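PDB 6LKY: putative isocitrate dehydrogenase, NAD-dependent from Methylococcus capsulatus, which probably catalyses the NAD-dependent oxidative decarboxylation of isocitrate to 2-oxoglutarate. Local coordinates for residues I300-A303 with V304-I308. The protein carries 1 engineered substitution. Numbering follows the deposited sequence.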
ATOM      1  N   ILE A 300     -23.269 -12.463  17.456  1.00 40.75           N
ATOM      2  CA  ILE A 300     -22.200 -11.533  17.812  1.00 41.65           C
ATOM      3  C   ILE A 300     -22.133 -10.399  16.793  1.00 41.52           C
ATOM      4  O   ILE A 300     -22.073  -9.212  17.152  1.00 37.73           O
ATOM      5  CB  ILE A 300     -20.851 -12.271  17.914  1.00 42.03           C
ATOM      6  CG1 ILE A 300     -20.798 -13.150  19.156  1.00 39.31           C
ATOM      7  CG2 ILE A 300     -19.685 -11.275  17.949  1.00 40.88           C
ATOM      8  CD1 ILE A 300     -19.547 -14.006  19.229  1.00 36.44           C
ATOM      9  N   GLU A 301     -22.155 -10.749  15.500  1.00 38.54           N
ATOM     10  CA  GLU A 301     -21.995  -9.715  14.477  1.00 48.61           C
ATOM     11  C   GLU A 301     -23.165  -8.734  14.488  1.00 45.46           C
ATOM     12  O   GLU A 301     -22.964  -7.511  14.378  1.00 39.30           O
ATOM     13  CB  GLU A 301     -21.827 -10.358  13.101  1.00 46.51           C
ATOM     14  CG  GLU A 301     -21.665  -9.354  11.977  1.00 49.76           C
ATOM     15  CD  GLU A 301     -21.196  -9.987  10.678  1.00 58.96           C
ATOM     16  OE1 GLU A 301     -20.988 -11.222  10.651  1.00 63.95           O
ATOM     17  OE2 GLU A 301     -21.035  -9.245   9.684  1.00 65.73           O
ATOM     18  N   ARG A 302     -24.391  -9.258  14.616  0.53 44.39           N
ATOM     19  CA  ARG A 302     -25.576  -8.412  14.718  0.53 43.02           C
ATOM     20  C   ARG A 302     -25.482  -7.469  15.912  0.53 43.45           C
ATOM     21  O   ARG A 302     -25.803  -6.278  15.802  0.53 43.54           O
ATOM     22  CB  ARG A 302     -26.827  -9.292  14.819  0.53 47.67           C
ATOM     23  CG  ARG A 302     -28.146  -8.542  14.681  0.53 50.01           C
ATOM     24  CD  ARG A 302     -29.348  -9.481  14.619  0.53 49.39           C
ATOM     25  NE  ARG A 302     -29.057 -10.750  13.949  0.53 51.68           N
ATOM     26  CZ  ARG A 302     -29.263 -11.947  14.495  0.53 50.22           C
ATOM     27  NH1 ARG A 302     -29.759 -12.044  15.723  0.53 48.93           N
ATOM     28  NH2 ARG A 302     -28.974 -13.049  13.813  0.53 47.59           N
ATOM     29  N   ALA A 303     -25.048  -7.985  17.063  1.00 34.83           N
ATOM     30  CA  ALA A 303     -24.930  -7.154  18.260  1.00 39.11           C
ATOM     31  C   ALA A 303     -23.913  -6.031  18.060  1.00 42.02           C
ATOM     32  O   ALA A 303     -24.155  -4.876  18.451  1.00 39.69           O
ATOM     33  CB  ALA A 303     -24.559  -8.027  19.459  1.00 40.49           C
ATOM     34  N   VAL A 304     -22.754  -6.357  17.474  1.00 35.78           N
ATOM     35  CA  VAL A 304     -21.750  -5.329  17.197  1.00 34.56           C
ATOM     36  C   VAL A 304     -22.323  -4.253  16.280  1.00 33.31           C
ATOM     37  O   VAL A 304     -22.160  -3.044  16.512  1.00 31.85           O
ATOM     38  CB  VAL A 304     -20.488  -5.956  16.580  1.00 39.30           C
ATOM     39  CG1 VAL A 304     -19.571  -4.852  16.041  1.00 29.26           C
ATOM     40  CG2 VAL A 304     -19.773  -6.836  17.589  1.00 26.36           C
ATOM     41  N   ARG A 305     -22.973  -4.682  15.199  1.00 33.87           N
ATOM     42  CA  ARG A 305     -23.521  -3.715  14.255  1.00 39.31           C
ATOM     43  C   ARG A 305     -24.574  -2.829  14.914  1.00 44.88           C
ATOM     44  O   ARG A 305     -24.594  -1.613  14.693  1.00 43.43           O
ATOM     45  CB  ARG A 305     -24.080  -4.450  13.041  1.00 40.58           C
ATOM     46  CG  ARG A 305     -22.968  -5.025  12.187  1.00 46.79           C
ATOM     47  CD  ARG A 305     -23.465  -5.872  11.040  1.00 48.45           C
ATOM     48  NE  ARG A 305     -22.350  -6.304  10.206  1.00 51.24           N
ATOM     49  CZ  ARG A 305     -21.742  -5.543   9.298  1.00 54.88           C
ATOM     50  NH1 ARG A 305     -22.162  -4.305   9.058  1.00 36.45           N
ATOM     51  NH2 ARG A 305     -20.723  -6.035   8.606  1.00 51.21           N
ATOM     52  N   GLU A 306     -25.443  -3.411  15.749  1.00 45.73           N
ATOM     53  CA  GLU A 306     -26.451  -2.614  16.439  1.00 46.55           C
ATOM     54  C   GLU A 306     -25.800  -1.578  17.350  1.00 45.16           C
ATOM     55  O   GLU A 306     -26.219  -0.413  17.378  1.00 38.75           O
ATOM     56  CB  GLU A 306     -27.389  -3.521  17.237  1.00 48.55           C
ATOM     57  CG  GLU A 306     -28.436  -4.242  16.379  1.00 55.24           C
ATOM     58  CD  GLU A 306     -29.025  -5.470  17.061  1.00 63.13           C
ATOM     59  OE1 GLU A 306     -28.658  -5.742  18.226  1.00 63.40           O
ATOM     60  OE2 GLU A 306     -29.844  -6.174  16.424  1.00 64.47           O
ATOM     61  N   VAL A 307     -24.761  -1.978  18.090  1.00 41.63           N
ATOM     62  CA  VAL A 307     -24.132  -1.032  19.010  1.00 36.74           C
ATOM     63  C   VAL A 307     -23.441   0.094  18.244  1.00 40.52           C
ATOM     64  O   VAL A 307     -23.496   1.261  18.652  1.00 44.78           O
ATOM     65  CB  VAL A 307     -23.156  -1.762  19.948  1.00 45.31           C
ATOM     66  CG1 VAL A 307     -22.312  -0.752  20.729  1.00 47.97           C
ATOM     67  CG2 VAL A 307     -23.919  -2.677  20.892  1.00 45.42           C
ATOM     68  N   ILE A 308     -22.798  -0.222  17.118  1.00 47.19           N
ATOM     69  CA  ILE A 308     -22.091   0.822  16.378  1.00 42.53           C
ATOM     70  C   ILE A 308     -23.083   1.750  15.682  1.00 39.57           C
ATOM     71  O   ILE A 308     -22.895   2.974  15.654  1.00 41.44           O
ATOM     72  CB  ILE A 308     -21.105   0.197  15.371  1.00 44.08           C
ATOM     73  CG1 ILE A 308     -19.928  -0.463  16.104  1.00 42.84           C
ATOM     74  CG2 ILE A 308     -20.634   1.249  14.364  1.00 32.78           C
ATOM     75  CD1 ILE A 308     -19.060  -1.340  15.221  1.00 29.02           C
TER
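Glu301 and Arg305, one turn apart on the same helix, run side by side and point the same way. Both chains are extended: Glu301 leaves with CG anti to its own N (chi1 180°), while Arg305 has CG beside its N (chi1 -71°), and OE2 comes to the guanidinium edge. Glu301 OE2 turns its anti lone pair to Arg305 NE at 3.3 Å, lying close to the guanidinium plane, and a weak bond from NH2 to the same oxygen completes the salt bridge. Carboxylate and guanidinium planes stand 33° apart. Arg305 NH1 reaches Ser99 O, and Phe100 adds a cation-pi contact.

Arg302 and Glu306 repeat the i to i+4 spacing. Glu306 OE2 rests against Arg302 CG at 3.4 Å, but in the conformer given Arg302 NE is 5.3 Å from Glu306 OE2, too far for a salt bridge; the glutamate's OE1 has a long, weak ion pair with Arg336. Beneath these chains run regular alpha-helical bonds, such as Val304 N to Ile300 O at 3.0 Å.

On the buried side of helix 294-310, Ile300 packs on helix 278-290, Ala303 and Val307 on helix 326-337, and Val304 touches both; Ser99 and Phe100 directly follow strand 92-98 of the large mixed sheet.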